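Enoyl-CoA hydratase (Mycobacterium tuberculosis, PDB 5KJP) probably catalyses the reversible hydration of trans-2-enoyl-CoA thioesters to 3-hydroxyacyl-CoA in fatty acid metabolism, as a member of the crotonase superfamily. Local coordinates at residues V39-S44 and R83-V88; Q53-A58 and P101-I106; L126-R131 and V186-G191; K216-E221 and A232-I237. All blocks are in the same frame, centred on the assembly; numbering follows the deposited sequence.

Along the chain, contacts 1 and 2 interlock, their segments alternating, whereas contacts 3 and 4 follow in series. Contacts 1 and 2 hold the two ends of helix 41-56, with centres about 22 Å apart. Contacts 2 and 3 meet in the main sheet, where strands 105-109 and 126-130 are neighbours and Ile106 packs on Val128; their centres lie on opposite sides of the chain's centre. Contact 4 pairs helices 209-221 and 230-242, about 18 Å from contact 2 between centres, and Lys216 NZ bridges the two by bonding to the carbonyls of Pro101 and Lys103. Together they tie the sheet of the crotonase core to its crossover helix and the C-terminal helices.

Contact 1: residues V39-S44 and R83-V88; sequences VNAAVS and RGENVV
Glu85 and Ala41 make the main polar link: Ala41 N donates to Glu85 OE1 over 3.0 Å, nearly straight at 164° and directed almost down the C-O bond of the carboxylate. A second direct bond joins Ser44 OG to Val87 O at 2.7 Å, with the hydroxyl as donor in the plane of that carbonyl. Ser44 OG stands anti to its own backbone N (chi1 -177°), which turns it to the 83-88 loop, and it is also hydrogen-bonded to Gly95 N.

Water extends this network. One molecule donates to Glu85 OE1 and accepts from Ala42 N at 3.0 Å; another donates to Glu85 OE2 and accepts from Asn40 ND2; a third donates to both Ala41 O and Asn86 O. The carboxylate therefore takes up two successive amides of the first helical turn, one directly and one through solvent, and the amide-rich helix start would be expected to favour its charged form, as might a less certain salt bridge to OE2 from Arg83, which has two conformers.

The apolar pair is Val39 CG1 with Val87 CG1, 4.0 Å apart. Val87 CG1 also packs as a methyl against a carbonyl, 3.3 Å from Val39 O, while Val87 CG2 faces the Ala41 amide. Leu94 of strand 93-94 touches both valines.

Within 39-44, Asn40 OD1 accepts from Val43 N at 2.9 Å, its CG lying between backbone N and carbonyl carbon (chi1 59°). This is a classical N-cap by asparagine at the start of helix 41-56, supplemented by a glutamate from the loop that follows the Schellman motif at Gly84.

Contact 2: residues Q53-A58 and P101-I106; sequences QLDGDA and PTKPLI
Lys103 NZ is gripped by carbonyl oxygens at the end of helix 41-56: it donates to Leu54 O at 2.8 Å, in the carbonyl plane, and also to Leu60 O just beyond the helix. Asp57 O lies near as well, but its angle is too poor for a bond. The lysine arrives there fully extended beyond CG, and its CD passes 3.9 Å from Leu54 CD1 as the two side chains run past each other in opposite directions.

Asp55 provides the second grip, with both carboxylate oxygens engaged on their syn sides. Thr102 N donates to Asp55 OD2 at 2.8 Å and 174°. Lys103 N donates to Asp55 OD1 at 3.0 Å. Both donors sit a little over 20° out of the carboxylate plane, and two consecutive amides thus fix the rotation of the group.

In the crotonase fold, helix 41-56 is the crossover between parallel strands 25-30 and 62-67, and here its C-terminal end is fastened to the loop that enters the neighbouring strand of the main sheet, 105-109. Lys216 NZ of helix 209-221 holds that loop through Pro101 O and Lys103 O.

Apolar packing accompanies the polar pairs: Leu54 CG is anti to its backbone N (chi1 168°), which carries CD2 to 3.9 Å from Pro101 CB. Pro101 CA, in turn, approaches Asp55 OD2 to 3.4 Å.

Contact 3: residues L126-R131 and V186-G191; sequences LIVAAR and VLAEPG
Ala129 and its neighbours pair in parallel with 186-188, the outermost strand, on this side, of the chain's main crotonase sheet. The strands 126-130 and 186-188 run at 26° to each other, their axes 4.6 Å apart at the closest.

Backbone bonds set the register of Val128 with Val186, Ala129 with Leu187 and Ala130 with Ala188. Ala129 is held at both ends: its N donates to Val186 O at 2.9 Å, and its O accepts from Ala188 N at 2.9 Å. The bond from Val186 N to Ile127 O, 3.4 Å, is weak. Beyond the last pair, Arg131 N donates to Ala188 O at 2.8 Å with a bent angle of 139°. CA-H...O contacts, such as Leu187 CA to Ala129 O, accompany these bonds.

Apolar contacts lie on the face carrying Val128, Val186 and Ala188. Val128 and Val186 stand side by side, CG2 of the former 3.9 Å from CB of the latter, and helix 193-205 covers Val128 from that side. Leu187, on the other face, packs against helix 175-180.

Charge enters at the exposed end. Glu176 of helix 175-180 makes a salt bridge with Arg131 NH1, and Glu189 adds a long one, its OE2 lying 3.5 Å from Arg131 NE. Arg131 CG is anti to the carbonyl carbon (chi1 -70°) and the chain runs extended to NE, which lays the guanidinium across Leu187, whose CB sits over the centre of one face, 4.0 Å above the plane.

Contact 4: residues K216-E221 and A232-I237; sequences KRIITE and AEQMKI
The Arg217 guanidinium turns one face to Ile237, whose CG1 lies 3.9 Å above the plane and over its centre, while the carboxylate carbon of Glu221 sits at its edge, in plane. Arg217 NE donates to Glu221 OE2 at 2.8 Å, a salt bridge one helical turn along that is bent to 148°; the oxygen is approached from above the carboxylate plane. The extended arginine chain, with CG anti to the backbone N (chi1 -174°), carries the guanidinium across to the other helix, and the salt bridge limits its swing.

Ile237 is the wedge of the contact. Its CD1 is 3.8 Å from Arg217 NE and 3.8 Å from Ile218 CG1, and it also reaches Glu221 OE1 at 3.9 Å, so one methyl touches three residues of 216-221. Ile237 and Ile218 lie alongside with their ends pointing opposite ways, CG2 of the former against CG1 and CD1 of the latter.

On the other flank, Gln234 meets Ile218 at about a right angle. Its aliphatic CG lies 3.8 Å from Ile218 CD1, and OE1 comes to 3.6 Å from Ile218 CG2. Trp225, in the connecting loop, packs on both Gln234 and Ile237.

The two short segments run nearly antiparallel, at 155°, with axes 10.2 Å apart, joined chiefly by the two isoleucines. Leu151 and Gly147 of the second subunit lie against Ile218 and Gln234, so this antiparallel helix pair belongs to the C-terminal helical region through which crotonase subunits associate in trimers.

Contact 1: residues V39-S44 and R83-V88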
loop_
_atom_site.group_PDB
_atom_site.type_symbol
_atom_site.label_atom_id
_atom_site.label_comp_id
_atom_site.label_asym_id
_atom_site.label_seq_id
_atom_site.Cartn_x
_atom_site.Cartn_y
_atom_site.Cartn_z
ATOM N N VAL A 39 -13.508 24.645 8.899
ATOM C CA VAL A 39 -14.575 24.587 7.912
ATOM C C VAL A 39 -15.944 24.808 8.547
ATOM O O VAL A 39 -16.420 23.979 9.325
ATOM C CB VAL A 39 -14.568 23.237 7.165
ATOM C CG1 VAL A 39 -15.687 23.190 6.117
ATOM C CG2 VAL A 39 -13.198 22.992 6.521
ATOM N N ASN A 40 -16.565 25.940 8.223
ATOM C CA ASN A 40 -17.965 26.170 8.564
ATOM C C ASN A 40 -18.830 25.998 7.315
ATOM O O ASN A 40 -18.350 25.497 6.289
ATOM C CB ASN A 40 -18.166 27.556 9.182
ATOM C CG ASN A 40 -17.721 28.683 8.262
ATOM O OD1 ASN A 40 -17.305 28.449 7.125
ATOM N ND2 ASN A 40 -17.813 29.920 8.753
ATOM N N ALA A 41 -20.094 26.407 7.397
ATOM C CA ALA A 41 -21.005 26.287 6.258
ATOM C C ALA A 41 -20.489 27.070 5.052
ATOM O O ALA A 41 -20.508 26.566 3.925
ATOM C CB ALA A 41 -22.404 26.758 6.638
ATOM N N ALA A 42 -20.026 28.296 5.297
ATOM C CA ALA A 42 -19.524 29.162 4.229
ATOM C C ALA A 42 -18.326 28.537 3.509
ATOM O O ALA A 42 -18.259 28.534 2.275
ATOM C CB ALA A 42 -19.152 30.532 4.787
ATOM N N VAL A 43 -17.382 28.005 4.280
ATOM C CA VAL A 43 -16.202 27.382 3.689
ATOM C C VAL A 43 -16.577 26.104 2.944
ATOM O O VAL A 43 -16.074 25.848 1.852
ATOM C CB VAL A 43 -15.130 27.056 4.746
ATOM C CG1 VAL A 43 -14.015 26.221 4.130
ATOM C CG2 VAL A 43 -14.561 28.340 5.335
ATOM N N SER A 44 -17.464 25.308 3.533
ATOM C CA SER A 44 -17.907 24.075 2.890
ATOM C C SER A 44 -18.520 24.369 1.520
ATOM O O SER A 44 -18.149 23.752 0.517
ATOM C CB SER A 44 -18.913 23.339 3.779
ATOM O OG SER A 44 -19.292 22.113 3.183
ATOM N N ARG A 83 -23.847 24.678 16.593
ATOM C CA ARG A 83 -25.022 25.544 16.559
ATOM C C ARG A 83 -25.839 25.418 15.272
ATOM O O ARG A 83 -26.679 26.271 14.978
ATOM C CB ARG A 83 -24.621 27.003 16.774
ATOM C CG ARG A 83 -23.825 27.622 15.651
ATOM C CD ARG A 83 -24.145 29.105 15.558
ATOM N NE ARG A 83 -23.909 29.608 14.214
ATOM C CZ ARG A 83 -24.741 30.405 13.558
ATOM N NH1 ARG A 83 -25.872 30.807 14.127
ATOM N NH2 ARG A 83 -24.435 30.800 12.331
ATOM N N GLY A 84 -25.602 24.351 14.515
ATOM C CA GLY A 84 -26.503 23.993 13.435
ATOM C C GLY A 84 -26.190 24.543 12.054
ATOM O O GLY A 84 -27.087 24.675 11.224
ATOM N N GLU A 85 -24.931 24.870 11.793
ATOM C CA GLU A 85 -24.556 25.258 10.438
ATOM C C GLU A 85 -24.531 24.009 9.565
ATOM O O GLU A 85 -24.158 22.931 10.028
ATOM C CB GLU A 85 -23.199 25.969 10.411
ATOM C CG GLU A 85 -23.187 27.324 11.105
ATOM C CD GLU A 85 -22.062 28.223 10.621
ATOM O OE1 GLU A 85 -21.414 27.881 9.605
ATOM O OE2 GLU A 85 -21.824 29.274 11.254
ATOM N N ASN A 86 -24.947 24.141 8.307
ATOM C CA ASN A 86 -24.915 23.005 7.394
ATOM C C ASN A 86 -23.512 22.831 6.839
ATOM O O ASN A 86 -23.216 23.251 5.719
ATOM C CB ASN A 86 -25.921 23.181 6.253
ATOM C CG ASN A 86 -26.099 21.912 5.435
ATOM O OD1 ASN A 86 -25.827 20.808 5.911
ATOM N ND2 ASN A 86 -26.557 22.062 4.198
ATOM N N VAL A 87 -22.649 22.213 7.637
ATOM C CA VAL A 87 -21.241 22.080 7.292
ATOM C C VAL A 87 -20.983 20.839 6.450
ATOM O O VAL A 87 -20.345 20.915 5.398
ATOM C CB VAL A 87 -20.357 22.021 8.550
ATOM C CG1 VAL A 87 -18.888 22.067 8.154
ATOM C CG2 VAL A 87 -20.693 23.169 9.482
ATOM N N VAL A 88 -21.465 19.693 6.915
ATOM C CA VAL A 88 -21.309 18.456 6.158
ATOM C C VAL A 88 -22.491 18.309 5.213
ATOM O O VAL A 88 -23.578 17.901 5.619
ATOM C CB VAL A 88 -21.205 17.221 7.068
ATOM C CG1 VAL A 88 -20.979 15.966 6.231
ATOM C CG2 VAL A 88 -20.071 17.398 8.074
HETATM O O HOH W 1 -19.417 30.317 11.322
HETATM O O HOH W 2 -22.484 24.853 3.373
HETATM O O HOH W 3 -20.876 29.801 7.778
#

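Contact 2: residues Q53-A58 and P101-I106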
loop_
_atom_site.group_PDB
_atom_site.type_symbol
_atom_site.label_atom_id
_atom_site.label_comp_id
_atom_site.label_asym_id
_atom_site.label_seq_id
_atom_site.Cartn_x
_atom_site.Cartn_y
_atom_site.Cartn_z
ATOM N N GLN A 53 -16.386 24.843 -10.264
ATOM C CA GLN A 53 -15.768 25.762 -11.210
ATOM C C GLN A 53 -14.619 25.085 -11.951
ATOM O O GLN A 53 -14.519 25.179 -13.178
ATOM C CB GLN A 53 -15.261 27.010 -10.495
ATOM C CG GLN A 53 -14.605 28.023 -11.420
ATOM C CD GLN A 53 -14.099 29.243 -10.673
ATOM O OE1 GLN A 53 -14.376 29.418 -9.485
ATOM N NE2 GLN A 53 -13.341 30.089 -11.362
ATOM N N LEU A 54 -13.755 24.419 -11.189
ATOM C CA LEU A 54 -12.639 23.662 -11.747
ATOM C C LEU A 54 -13.105 22.697 -12.828
ATOM O O LEU A 54 -12.621 22.739 -13.956
ATOM C CB LEU A 54 -11.908 22.882 -10.646
ATOM C CG LEU A 54 -10.907 21.826 -11.134
ATOM C CD1 LEU A 54 -9.708 22.482 -11.839
ATOM C CD2 LEU A 54 -10.457 20.931 -9.977
ATOM N N ASP A 55 -14.061 21.841 -12.483
ATOM C CA ASP A 55 -14.452 20.764 -13.385
ATOM C C ASP A 55 -15.285 21.278 -14.558
ATOM O O ASP A 55 -15.278 20.684 -15.637
ATOM C CB ASP A 55 -15.214 19.675 -12.622
ATOM C CG ASP A 55 -14.284 18.738 -11.855
ATOM O OD1 ASP A 55 -13.059 18.763 -12.114
ATOM O OD2 ASP A 55 -14.775 17.978 -10.993
ATOM N N GLY A 56 -15.977 22.394 -14.358
ATOM C CA GLY A 56 -16.870 22.923 -15.376
ATOM C C GLY A 56 -16.223 23.846 -16.394
ATOM O O GLY A 56 -16.797 24.108 -17.451
ATOM N N ASP A 57 -15.032 24.346 -16.086
ATOM C CA ASP A 57 -14.391 25.346 -16.937
ATOM C C ASP A 57 -13.320 24.697 -17.810
ATOM O O ASP A 57 -12.319 24.195 -17.306
ATOM C CB ASP A 57 -13.792 26.462 -16.074
ATOM C CG ASP A 57 -13.253 27.631 -16.890
ATOM O OD1 ASP A 57 -13.034 27.497 -18.113
ATOM O OD2 ASP A 57 -13.038 28.700 -16.285
ATOM N N ALA A 58 -13.533 24.727 -19.123
ATOM C CA ALA A 58 -12.616 24.100 -20.071
ATOM C C ALA A 58 -11.242 24.767 -20.063
ATOM O O ALA A 58 -10.260 24.180 -20.516
ATOM C CB ALA A 58 -13.210 24.130 -21.475
ATOM N N PRO A 101 -13.050 16.151 -6.974
ATOM C CA PRO A 101 -13.154 16.655 -8.347
ATOM C C PRO A 101 -12.662 15.646 -9.379
ATOM O O PRO A 101 -11.932 14.708 -9.045
ATOM C CB PRO A 101 -12.251 17.895 -8.337
ATOM C CG PRO A 101 -11.246 17.600 -7.269
ATOM C CD PRO A 101 -12.003 16.847 -6.205
ATOM N N THR A 102 -13.070 15.851 -10.625
ATOM C CA THR A 102 -12.596 15.051 -11.746
ATOM C C THR A 102 -11.167 15.428 -12.133
ATOM O O THR A 102 -10.315 14.565 -12.337
ATOM C CB THR A 102 -13.527 15.224 -12.946
ATOM O OG1 THR A 102 -14.832 14.752 -12.586
ATOM C CG2 THR A 102 -13.011 14.454 -14.163
ATOM N N LYS A 103 -10.911 16.727 -12.220
ATOM C CA LYS A 103 -9.583 17.221 -12.568
ATOM C C LYS A 103 -8.641 17.109 -11.361
ATOM O O LYS A 103 -9.104 16.988 -10.231
ATOM C CB LYS A 103 -9.686 18.660 -13.073
ATOM C CG LYS A 103 -10.420 18.760 -14.407
ATOM C CD LYS A 103 -10.610 20.209 -14.855
ATOM C CE LYS A 103 -11.464 20.273 -16.112
ATOM N NZ LYS A 103 -11.889 21.667 -16.425
ATOM N N PRO A 104 -7.315 17.127 -11.597
ATOM C CA PRO A 104 -6.382 16.967 -10.473
ATOM C C PRO A 104 -6.452 18.108 -9.455
ATOM O O PRO A 104 -6.638 19.281 -9.798
ATOM C CB PRO A 104 -5.004 16.932 -11.154
ATOM C CG PRO A 104 -5.282 16.539 -12.563
ATOM C CD PRO A 104 -6.613 17.151 -12.893
ATOM N N LEU A 105 -6.320 17.728 -8.191
ATOM C CA LEU A 105 -6.318 18.664 -7.086
ATOM C C LEU A 105 -5.083 18.441 -6.230
ATOM O O LEU A 105 -4.807 17.321 -5.791
ATOM C CB LEU A 105 -7.585 18.503 -6.244
ATOM C CG LEU A 105 -7.665 19.337 -4.967
ATOM C CD1 LEU A 105 -7.674 20.841 -5.271
ATOM C CD2 LEU A 105 -8.895 18.920 -4.167
ATOM N N ILE A 106 -4.350 19.518 -5.994
ATOM C CA ILE A 106 -3.175 19.491 -5.133
ATOM C C ILE A 106 -3.469 20.257 -3.848
ATOM O O ILE A 106 -3.960 21.384 -3.905
ATOM C CB ILE A 106 -1.954 20.134 -5.829
ATOM C CG1 ILE A 106 -1.635 19.412 -7.140
ATOM C CG2 ILE A 106 -0.742 20.154 -4.892
ATOM C CD1 ILE A 106 -0.858 20.271 -8.132
#

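Contact 3: residues L126-R131 and V186-G191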
loop_
_atom_site.group_PDB
_atom_site.type_symbol
_atom_site.label_atom_id
_atom_site.label_comp_id
_atom_site.label_asym_id
_atom_site.label_seq_id
_atom_site.Cartn_x
_atom_site.Cartn_y
_atom_site.Cartn_z
ATOM N N LEU A 126 -2.789 14.985 -4.641
ATOM C CA LEU A 126 -1.379 15.198 -4.380
ATOM C C LEU A 126 -1.256 16.174 -3.226
ATOM O O LEU A 126 -2.107 17.058 -3.060
ATOM C CB LEU A 126 -0.677 15.750 -5.621
ATOM C CG LEU A 126 -0.811 14.933 -6.905
ATOM C CD1 LEU A 126 -0.283 15.697 -8.098
ATOM C CD2 LEU A 126 -0.065 13.615 -6.748
ATOM N N ILE A 127 -0.206 16.013 -2.429
ATOM C CA ILE A 127 0.030 16.912 -1.311
ATOM C C ILE A 127 1.439 17.490 -1.349
ATOM O O ILE A 127 2.434 16.761 -1.413
ATOM C CB ILE A 127 -0.193 16.201 0.044
ATOM C CG1 ILE A 127 -1.637 15.691 0.154
ATOM C CG2 ILE A 127 0.147 17.148 1.205
ATOM C CD1 ILE A 127 -1.906 14.821 1.393
ATOM N N VAL A 128 1.506 18.814 -1.329
ATOM C CA VAL A 128 2.750 19.532 -1.106
ATOM C C VAL A 128 2.683 20.107 0.296
ATOM O O VAL A 128 1.713 20.786 0.643
ATOM C CB VAL A 128 2.951 20.657 -2.136
ATOM C CG1 VAL A 128 4.228 21.442 -1.831
ATOM C CG2 VAL A 128 2.984 20.068 -3.548
ATOM N N ALA A 129 3.682 19.823 1.123
ATOM C CA ALA A 129 3.619 20.281 2.506
ATOM C C ALA A 129 4.918 20.932 2.963
ATOM O O ALA A 129 6.016 20.469 2.633
ATOM C CB ALA A 129 3.258 19.113 3.429
ATOM N N ALA A 130 4.784 22.013 3.723
ATOM C CA ALA A 130 5.936 22.649 4.351
ATOM C C ALA A 130 6.605 21.675 5.312
ATOM O O ALA A 130 5.940 20.845 5.922
ATOM C CB ALA A 130 5.515 23.920 5.083
ATOM N N ARG A 131 7.924 21.780 5.447
ATOM C CA ARG A 131 8.680 20.865 6.296
ATOM C C ARG A 131 8.279 20.971 7.764
ATOM O O ARG A 131 8.539 20.059 8.548
ATOM C CB ARG A 131 10.184 21.124 6.142
ATOM C CG ARG A 131 10.726 20.707 4.788
ATOM C CD ARG A 131 12.237 20.889 4.685
ATOM N NE ARG A 131 12.723 20.407 3.395
ATOM C CZ ARG A 131 13.073 19.147 3.156
ATOM N NH1 ARG A 131 13.005 18.243 4.127
ATOM N NH2 ARG A 131 13.498 18.792 1.950
ATOM N N VAL A 186 5.719 16.357 -2.113
ATOM C CA VAL A 186 6.787 17.341 -2.149
ATOM C C VAL A 186 6.907 18.037 -0.801
ATOM O O VAL A 186 5.924 18.575 -0.286
ATOM C CB VAL A 186 6.530 18.403 -3.255
ATOM C CG1 VAL A 186 7.582 19.521 -3.200
ATOM C CG2 VAL A 186 6.486 17.743 -4.639
ATOM N N LEU A 187 8.101 18.003 -0.219
ATOM C CA LEU A 187 8.390 18.785 0.976
ATOM C C LEU A 187 8.909 20.148 0.562
ATOM O O LEU A 187 9.835 20.241 -0.244
ATOM C CB LEU A 187 9.419 18.089 1.860
ATOM C CG LEU A 187 8.943 16.962 2.765
ATOM C CD1 LEU A 187 10.164 16.282 3.378
ATOM C CD2 LEU A 187 8.008 17.513 3.844
ATOM N N ALA A 188 8.314 21.199 1.111
ATOM C CA ALA A 188 8.700 22.560 0.766
ATOM C C ALA A 188 9.289 23.273 1.972
ATOM O O ALA A 188 9.018 22.902 3.114
ATOM C CB ALA A 188 7.493 23.334 0.228
ATOM N N GLU A 189 10.119 24.285 1.718
ATOM C CA GLU A 189 10.567 25.170 2.785
ATOM C C GLU A 189 9.332 25.833 3.386
ATOM O O GLU A 189 8.367 26.098 2.667
ATOM C CB GLU A 189 11.556 26.222 2.263
ATOM C CG GLU A 189 12.923 25.663 1.871
ATOM C CD GLU A 189 13.536 24.828 2.971
ATOM O OE1 GLU A 189 13.618 25.322 4.114
ATOM O OE2 GLU A 189 13.923 23.672 2.699
ATOM N N PRO A 190 9.343 26.066 4.708
ATOM C CA PRO A 190 8.230 26.742 5.387
ATOM C C PRO A 190 7.821 28.032 4.679
ATOM O O PRO A 190 8.674 28.869 4.372
ATOM C CB PRO A 190 8.798 27.030 6.777
ATOM C CG PRO A 190 9.757 25.908 7.004
ATOM C CD PRO A 190 10.384 25.635 5.658
ATOM N N GLY A 191 6.530 28.168 4.392
ATOM C CA GLY A 191 6.029 29.359 3.730
ATOM C C GLY A 191 6.045 29.300 2.211
ATOM O O GLY A 191 5.573 30.225 1.554
#

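Contact 4: residues K216-E221 and A232-I237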
loop_
_atom_site.group_PDB
_atom_site.type_symbol
_atom_site.label_atom_id
_atom_site.label_comp_id
_atom_site.label_asym_id
_atom_site.label_seq_id
_atom_site.Cartn_x
_atom_site.Cartn_y
_atom_site.Cartn_z
ATOM N N LYS A 216 -6.077 9.949 -14.090
ATOM C CA LYS A 216 -6.592 10.043 -12.732
ATOM C C LYS A 216 -7.812 9.147 -12.565
ATOM O O LYS A 216 -7.957 8.453 -11.557
ATOM C CB LYS A 216 -6.942 11.491 -12.374
ATOM C CG LYS A 216 -7.739 11.607 -11.087
ATOM C CD LYS A 216 -7.928 13.050 -10.633
ATOM C CE LYS A 216 -8.993 13.121 -9.547
ATOM N NZ LYS A 216 -9.084 14.476 -8.917
ATOM N N ARG A 217 -8.687 9.166 -13.564
ATOM C CA ARG A 217 -9.890 8.357 -13.529
ATOM C C ARG A 217 -9.570 6.867 -13.395
ATOM O O ARG A 217 -10.204 6.155 -12.617
ATOM C CB ARG A 217 -10.730 8.602 -14.780
ATOM C CG ARG A 217 -12.056 7.897 -14.733
ATOM C CD ARG A 217 -12.964 8.306 -15.877
ATOM N NE ARG A 217 -14.137 7.440 -15.927
ATOM C CZ ARG A 217 -14.966 7.363 -16.959
ATOM N NH1 ARG A 217 -14.756 8.110 -18.038
ATOM N NH2 ARG A 217 -16.003 6.539 -16.911
ATOM N N ILE A 218 -8.584 6.392 -14.148
ATOM C CA ILE A 218 -8.253 4.972 -14.106
ATOM C C ILE A 218 -7.657 4.617 -12.743
ATOM O O ILE A 218 -8.046 3.622 -12.138
ATOM C CB ILE A 218 -7.286 4.580 -15.248
ATOM C CG1 ILE A 218 -8.023 4.626 -16.591
ATOM C CG2 ILE A 218 -6.706 3.181 -15.024
ATOM C CD1 ILE A 218 -7.107 4.782 -17.787
ATOM N N ILE A 219 -6.744 5.439 -12.237
ATOM C CA ILE A 219 -6.146 5.148 -10.932
ATOM C C ILE A 219 -7.200 5.145 -9.810
ATOM O O ILE A 219 -7.218 4.238 -8.972
ATOM C CB ILE A 219 -5.018 6.136 -10.596
ATOM C CG1 ILE A 219 -3.824 5.894 -11.535
ATOM C CG2 ILE A 219 -4.592 5.989 -9.132
ATOM C CD1 ILE A 219 -2.681 6.882 -11.364
ATOM N N THR A 220 -8.098 6.128 -9.817
ATOM C CA THR A 220 -9.132 6.202 -8.780
ATOM C C THR A 220 -10.179 5.090 -8.923
ATOM O O THR A 220 -10.536 4.446 -7.944
ATOM C CB THR A 220 -9.859 7.582 -8.770
ATOM O OG1 THR A 220 -10.580 7.770 -9.994
ATOM C CG2 THR A 220 -8.865 8.731 -8.586
ATOM N N GLU A 221 -10.665 4.851 -10.135
ATOM C CA GLU A 221 -11.733 3.871 -10.322
ATOM C C GLU A 221 -11.255 2.421 -10.240
ATOM O O GLU A 221 -12.033 1.532 -9.895
ATOM C CB GLU A 221 -12.442 4.108 -11.658
ATOM C CG GLU A 221 -13.157 5.449 -11.724
ATOM C CD GLU A 221 -14.006 5.612 -12.974
ATOM O OE1 GLU A 221 -14.180 4.625 -13.715
ATOM O OE2 GLU A 221 -14.509 6.730 -13.203
ATOM N N ALA A 232 -10.264 -4.584 -19.170
ATOM C CA ALA A 232 -11.442 -4.284 -19.992
ATOM C C ALA A 232 -12.123 -2.986 -19.539
ATOM O O ALA A 232 -12.553 -2.179 -20.363
ATOM C CB ALA A 232 -12.424 -5.449 -19.959
ATOM N N GLU A 233 -12.214 -2.787 -18.228
ATOM C CA GLU A 233 -12.742 -1.541 -17.678
ATOM C C GLU A 233 -11.872 -0.351 -18.074
ATOM O O GLU A 233 -12.376 0.722 -18.415
ATOM C CB GLU A 233 -12.844 -1.629 -16.153
ATOM C CG GLU A 233 -13.818 -2.682 -15.640
ATOM C CD GLU A 233 -15.274 -2.263 -15.772
ATOM O OE1 GLU A 233 -15.566 -1.292 -16.503
ATOM O OE2 GLU A 233 -16.131 -2.909 -15.133
ATOM N N GLN A 234 -10.559 -0.554 -18.033
ATOM C CA GLN A 234 -9.608 0.481 -18.414
ATOM C C GLN A 234 -9.739 0.881 -19.886
ATOM O O GLN A 234 -9.668 2.063 -20.226
ATOM C CB GLN A 234 -8.177 0.011 -18.129
ATOM C CG GLN A 234 -7.121 1.020 -18.530
ATOM C CD GLN A 234 -5.714 0.525 -18.267
ATOM O OE1 GLN A 234 -5.029 1.033 -17.382
ATOM N NE2 GLN A 234 -5.275 -0.468 -19.037
HETATM N N MSE A 235 -9.931 -0.118 -20.745
HETATM C CA MSE A 235 -10.030 0.082 -22.188
HETATM C C MSE A 235 -11.109 1.098 -22.569
HETATM O O MSE A 235 -10.923 1.902 -23.482
HETATM C CB MSE A 235 -10.308 -1.257 -22.884
HETATM C CG MSE A 235 -10.316 -1.190 -24.403
HETATM SE SE MSE A 235 -8.655 -0.482 -25.139
HETATM C CE MSE A 235 -7.526 -2.050 -24.897
ATOM N N LYS A 236 -12.237 1.054 -21.864
ATOM C CA LYS A 236 -13.354 1.960 -22.133
ATOM C C LYS A 236 -12.948 3.414 -21.924
ATOM O O LYS A 236 -13.444 4.320 -22.593
ATOM C CB LYS A 236 -14.545 1.630 -21.236
ATOM C CG LYS A 236 -15.028 0.191 -21.326
ATOM C CD LYS A 236 -15.986 -0.114 -20.183
ATOM C CE LYS A 236 -16.568 -1.514 -20.293
ATOM N NZ LYS A 236 -17.202 -1.942 -19.012
ATOM N N ILE A 237 -12.050 3.632 -20.974
ATOM C CA ILE A 237 -11.559 4.972 -20.693
ATOM C C ILE A 237 -10.441 5.336 -21.677
ATOM O O ILE A 237 -10.296 6.499 -22.066
ATOM C CB ILE A 237 -11.073 5.077 -19.235
ATOM C CG1 ILE A 237 -12.233 4.786 -18.275
ATOM C CG2 ILE A 237 -10.478 6.452 -18.950
ATOM C CD1 ILE A 237 -11.803 4.620 -16.830
#